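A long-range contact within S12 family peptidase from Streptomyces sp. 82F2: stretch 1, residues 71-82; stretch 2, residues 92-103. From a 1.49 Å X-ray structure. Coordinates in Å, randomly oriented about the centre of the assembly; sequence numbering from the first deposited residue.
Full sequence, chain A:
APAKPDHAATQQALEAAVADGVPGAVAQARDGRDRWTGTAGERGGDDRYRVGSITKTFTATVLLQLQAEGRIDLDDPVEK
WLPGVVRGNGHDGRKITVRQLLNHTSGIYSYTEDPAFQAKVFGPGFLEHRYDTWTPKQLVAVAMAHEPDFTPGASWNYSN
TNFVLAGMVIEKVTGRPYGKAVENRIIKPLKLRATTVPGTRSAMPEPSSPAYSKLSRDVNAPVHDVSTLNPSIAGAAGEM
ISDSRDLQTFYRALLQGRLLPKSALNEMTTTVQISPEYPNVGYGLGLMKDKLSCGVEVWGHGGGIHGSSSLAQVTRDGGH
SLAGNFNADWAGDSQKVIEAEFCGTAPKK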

# COMPACT_ATOMS: atom_id res chain seq x y z
N ARG A 71 -10.14 -3.83 -22.03
CA ARG A 71 -8.84 -4.38 -22.42
C ARG A 71 -8.46 -5.64 -21.65
O ARG A 71 -7.53 -6.37 -22.02
CB ARG A 71 -7.76 -3.31 -22.28
CG ARG A 71 -8.02 -2.12 -23.21
CD ARG A 71 -7.11 -0.94 -22.94
NE ARG A 71 -5.73 -1.23 -23.29
CZ ARG A 71 -4.75 -0.34 -23.21
NH1 ARG A 71 -5.01 0.90 -22.81
NH2 ARG A 71 -3.50 -0.69 -23.53
N ILE A 72 -9.19 -5.90 -20.58
CA ILE A 72 -8.99 -7.08 -19.76
C ILE A 72 -10.24 -7.34 -18.94
O ILE A 72 -10.94 -6.40 -18.58
CB ILE A 72 -7.76 -6.89 -18.82
CG1 ILE A 72 -7.59 -8.09 -17.90
CG2 ILE A 72 -7.91 -5.60 -18.01
CD1 ILE A 72 -6.20 -8.17 -17.26
N ASP A 73 -10.52 -8.60 -18.66
CA ASP A 73 -11.56 -9.00 -17.73
C ASP A 73 -10.84 -9.48 -16.48
O ASP A 73 -10.03 -10.40 -16.55
CB ASP A 73 -12.41 -10.12 -18.36
CG ASP A 73 -13.60 -10.52 -17.52
OD1 ASP A 73 -13.59 -10.43 -16.28
OD2 ASP A 73 -14.61 -10.99 -18.12
N LEU A 74 -11.09 -8.86 -15.33
CA LEU A 74 -10.40 -9.29 -14.12
C LEU A 74 -10.72 -10.72 -13.69
O LEU A 74 -9.99 -11.31 -12.89
CB LEU A 74 -10.63 -8.31 -12.98
CG LEU A 74 -10.23 -6.87 -13.28
CD1 LEU A 74 -10.52 -6.02 -12.07
CD2 LEU A 74 -8.77 -6.74 -13.69
N ASP A 75 -11.78 -11.31 -14.24
CA ASP A 75 -12.06 -12.71 -13.96
C ASP A 75 -11.32 -13.64 -14.92
O ASP A 75 -11.47 -14.86 -14.81
CB ASP A 75 -13.56 -12.99 -13.93
CG ASP A 75 -14.24 -12.25 -12.80
OD1 ASP A 75 -13.75 -12.35 -11.66
OD2 ASP A 75 -15.23 -11.55 -13.05
N ASP A 76 -10.51 -13.09 -15.82
CA ASP A 76 -9.58 -13.88 -16.63
C ASP A 76 -8.62 -14.65 -15.73
O ASP A 76 -8.16 -14.13 -14.71
CB ASP A 76 -8.72 -12.99 -17.54
CG ASP A 76 -9.45 -12.42 -18.75
OD1 ASP A 76 -10.51 -12.96 -19.15
OD2 ASP A 76 -8.94 -11.42 -19.32
N PRO A 77 -8.25 -15.88 -16.11
CA PRO A 77 -7.15 -16.54 -15.41
C PRO A 77 -5.84 -15.79 -15.58
O PRO A 77 -5.56 -15.21 -16.62
CB PRO A 77 -7.06 -17.92 -16.08
CG PRO A 77 -8.36 -18.10 -16.78
CD PRO A 77 -8.85 -16.74 -17.15
N VAL A 78 -5.02 -15.81 -14.54
CA VAL A 78 -3.72 -15.18 -14.61
C VAL A 78 -2.89 -15.77 -15.77
O VAL A 78 -2.16 -15.05 -16.45
CB VAL A 78 -2.99 -15.35 -13.27
CG1 VAL A 78 -1.56 -14.85 -13.36
CG2 VAL A 78 -3.74 -14.59 -12.16
N GLU A 79 -3.07 -17.07 -16.01
CA GLU A 79 -2.35 -17.76 -17.09
C GLU A 79 -2.57 -17.12 -18.47
O GLU A 79 -1.67 -17.13 -19.31
CB GLU A 79 -2.78 -19.23 -17.12
CG GLU A 79 -2.01 -20.09 -18.13
CD GLU A 79 -0.61 -20.46 -17.67
OE1 GLU A 79 0.22 -20.79 -18.54
OE2 GLU A 79 -0.36 -20.45 -16.44
N LYS A 80 -3.76 -16.56 -18.69
CA LYS A 80 -4.06 -15.89 -19.95
C LYS A 80 -3.08 -14.77 -20.24
O LYS A 80 -2.62 -14.59 -21.36
CB LYS A 80 -5.49 -15.35 -19.93
CG LYS A 80 -5.93 -14.66 -21.20
CD LYS A 80 -7.42 -14.37 -21.16
CE LYS A 80 -7.94 -13.83 -22.48
NZ LYS A 80 -7.41 -12.50 -22.76
N TRP A 81 -2.75 -14.02 -19.19
CA TRP A 81 -1.92 -12.84 -19.32
C TRP A 81 -0.45 -13.10 -19.04
O TRP A 81 0.40 -12.42 -19.62
CB TRP A 81 -2.46 -11.74 -18.39
CG TRP A 81 -3.79 -11.31 -18.87
CD1 TRP A 81 -5.01 -11.70 -18.42
CD2 TRP A 81 -4.01 -10.44 -19.97
NE1 TRP A 81 -6.00 -11.11 -19.18
CE2 TRP A 81 -5.41 -10.33 -20.13
CE3 TRP A 81 -3.17 -9.74 -20.83
CZ2 TRP A 81 -5.98 -9.55 -21.13
CZ3 TRP A 81 -3.75 -8.96 -21.83
CH2 TRP A 81 -5.14 -8.87 -21.97
N LEU A 82 -0.16 -14.06 -18.17
CA LEU A 82 1.20 -14.41 -17.78
C LEU A 82 1.45 -15.91 -17.94
O LEU A 82 1.64 -16.64 -16.97
CB LEU A 82 1.45 -14.01 -16.31
CG LEU A 82 1.19 -12.55 -15.93
CD1 LEU A 82 1.43 -12.37 -14.46
CD2 LEU A 82 2.06 -11.59 -16.73
N ASP A 92 -0.94 -22.45 -9.45
CA ASP A 92 -1.47 -22.67 -10.78
C ASP A 92 -2.28 -21.49 -11.29
O ASP A 92 -3.46 -21.31 -10.93
CB ASP A 92 -2.37 -23.91 -10.76
CG ASP A 92 -2.74 -24.38 -12.14
OD1 ASP A 92 -2.45 -23.64 -13.12
OD2 ASP A 92 -3.31 -25.49 -12.25
N GLY A 93 -1.63 -20.69 -12.12
CA GLY A 93 -2.28 -19.53 -12.70
C GLY A 93 -3.46 -19.85 -13.60
O GLY A 93 -4.20 -18.93 -13.96
N ARG A 94 -3.63 -21.12 -13.96
CA ARG A 94 -4.81 -21.50 -14.74
C ARG A 94 -6.07 -21.46 -13.87
O ARG A 94 -7.18 -21.40 -14.40
CB ARG A 94 -4.64 -22.92 -15.33
CG ARG A 94 -3.53 -23.05 -16.36
CD ARG A 94 -3.01 -24.51 -16.49
NE ARG A 94 -2.15 -24.92 -15.38
CZ ARG A 94 -1.18 -25.84 -15.46
NH1 ARG A 94 -0.93 -26.45 -16.61
NH2 ARG A 94 -0.44 -26.14 -14.39
N LYS A 95 -5.89 -21.49 -12.55
CA LYS A 95 -6.99 -21.63 -11.60
C LYS A 95 -7.17 -20.38 -10.74
O LYS A 95 -7.98 -20.36 -9.81
CB LYS A 95 -6.72 -22.82 -10.67
CG LYS A 95 -6.43 -24.13 -11.38
CD LYS A 95 -7.59 -24.59 -12.23
CE LYS A 95 -7.35 -25.99 -12.79
NZ LYS A 95 -6.12 -26.06 -13.64
N ILE A 96 -6.37 -19.37 -11.02
CA ILE A 96 -6.36 -18.12 -10.24
C ILE A 96 -6.70 -16.98 -11.18
O ILE A 96 -6.14 -16.90 -12.27
CB ILE A 96 -4.96 -17.85 -9.66
CG1 ILE A 96 -4.56 -18.93 -8.66
CG2 ILE A 96 -4.92 -16.47 -8.95
CD1 ILE A 96 -3.08 -18.94 -8.33
N THR A 97 -7.61 -16.09 -10.76
CA THR A 97 -7.98 -14.96 -11.60
C THR A 97 -7.26 -13.68 -11.17
O THR A 97 -6.72 -13.61 -10.07
CB THR A 97 -9.49 -14.68 -11.54
OG1 THR A 97 -9.85 -14.22 -10.24
CG2 THR A 97 -10.27 -15.96 -11.83
N VAL A 98 -7.25 -12.70 -12.06
CA VAL A 98 -6.60 -11.43 -11.75
C VAL A 98 -7.31 -10.79 -10.55
O VAL A 98 -6.65 -10.22 -9.67
CB VAL A 98 -6.57 -10.49 -12.97
CG1 VAL A 98 -5.96 -9.16 -12.64
CG2 VAL A 98 -5.82 -11.14 -14.13
N ARG A 99 -8.63 -10.92 -10.47
CA ARG A 99 -9.38 -10.40 -9.32
C ARG A 99 -8.89 -10.99 -8.01
O ARG A 99 -8.77 -10.29 -7.01
CB ARG A 99 -10.88 -10.69 -9.47
CG ARG A 99 -11.77 -10.00 -8.43
CD ARG A 99 -13.27 -10.38 -8.57
NE ARG A 99 -13.72 -10.15 -9.94
CZ ARG A 99 -13.95 -8.95 -10.47
NH1 ARG A 99 -13.82 -7.84 -9.73
NH2 ARG A 99 -14.31 -8.84 -11.74
N GLN A 100 -8.59 -12.29 -8.01
CA GLN A 100 -8.11 -12.95 -6.80
C GLN A 100 -6.71 -12.48 -6.38
O GLN A 100 -6.39 -12.51 -5.19
CB GLN A 100 -8.15 -14.47 -7.00
CG GLN A 100 -9.56 -15.02 -7.08
CD GLN A 100 -9.60 -16.48 -7.46
OE1 GLN A 100 -8.78 -16.96 -8.24
NE2 GLN A 100 -10.57 -17.20 -6.91
N LEU A 101 -5.90 -12.03 -7.33
CA LEU A 101 -4.66 -11.33 -6.98
C LEU A 101 -5.00 -10.08 -6.19
O LEU A 101 -4.43 -9.82 -5.13
CB LEU A 101 -3.87 -10.92 -8.21
CG LEU A 101 -3.48 -12.00 -9.24
CD1 LEU A 101 -2.71 -11.37 -10.38
CD2 LEU A 101 -2.67 -13.11 -8.57
N LEU A 102 -5.95 -9.30 -6.70
CA LEU A 102 -6.19 -7.97 -6.16
C LEU A 102 -6.85 -7.93 -4.79
O LEU A 102 -6.69 -6.95 -4.06
CB LEU A 102 -6.99 -7.14 -7.16
CG LEU A 102 -6.32 -6.90 -8.50
CD1 LEU A 102 -7.33 -6.23 -9.42
CD2 LEU A 102 -5.05 -6.08 -8.38
N ASN A 103 -7.58 -8.99 -4.43
CA ASN A 103 -8.19 -9.08 -3.11
C ASN A 103 -7.55 -10.12 -2.17
O ASN A 103 -8.06 -10.40 -1.10
CB ASN A 103 -9.71 -9.28 -3.22
CG ASN A 103 -10.10 -10.58 -3.89
OD1 ASN A 103 -9.33 -11.53 -3.96
ND2 ASN A 103 -11.34 -10.63 -4.36
O HOH W 1 -12.58 -14.19 -10.00

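Backbone hydrogen bonds pin the two stretches at Pro-77 and Thr-97, which form a single beta bridge. Val-78 N donates to Ile-96 O (2.8 Å), and Val-98 N donates to Asp-76 O (3.1 Å). Pro-77 has no amide hydrogen to give, but its CA lies 3.3 Å from Ile-96 O in a CA-H...O contact. Further along, Glu-79 N donates to Gly-93 O (3.0 Å). Gly-93 has no side chain; an ideal CB would point toward stretch 1, 3.5 Å from Glu-79 N. At the other end Arg-99 N, in the first turn of a helix, donates to Leu-74 O (2.8 Å).

The side chain of Arg-99 returns to the same place. Its chi1 and chi2 are both t, which extends the chain; chi3 is m and turns the guanidinium onto Asp-75. Arg-99 NE donates to Asp-75 OD1 (2.8 Å) and Arg-99 NH2 to Asp-75 OD2 (3.1 Å), a two-pronged salt bridge. With chi1 m, the CB of Asp-75 points sideways, but the carboxylate comes nearer. One guanidinium face covers Leu-74 CB.

Thr-97, at chi1 p, has OG1 placed to cap the helix by accepting from Gln-100 N (3.2 Å). Gln-100 OE1 accepts from Thr-97 N (2.9 Å) in return. One water lies 2.7 Å from both Thr-97 OG1 and Asp-75 OD1.

Apolar side chains also pack across the contact. Leu-74 (m, t) sets CD2 3.9 Å from CG1 of Val-98 (chi1 t) and CD1 4.2 Å from Leu-102 CD1. Val-98 CG2 lies 4.4 Å from Trp-81 CD1. Val-78, at t, places CG2 3.9 Å from Ile-96 CG2 and 3.8 Å from Leu-101 CD1. Leu-74, Val-78, Ile-96, Val-98 and Leu-101 are buried, and their branched apolar side chains suit that. Trp-81, chi1 m, is anchored through NE1 to Asp-76 OD2 (3.0 Å). Between the two stretches 725 Å² is buried, both sides summed.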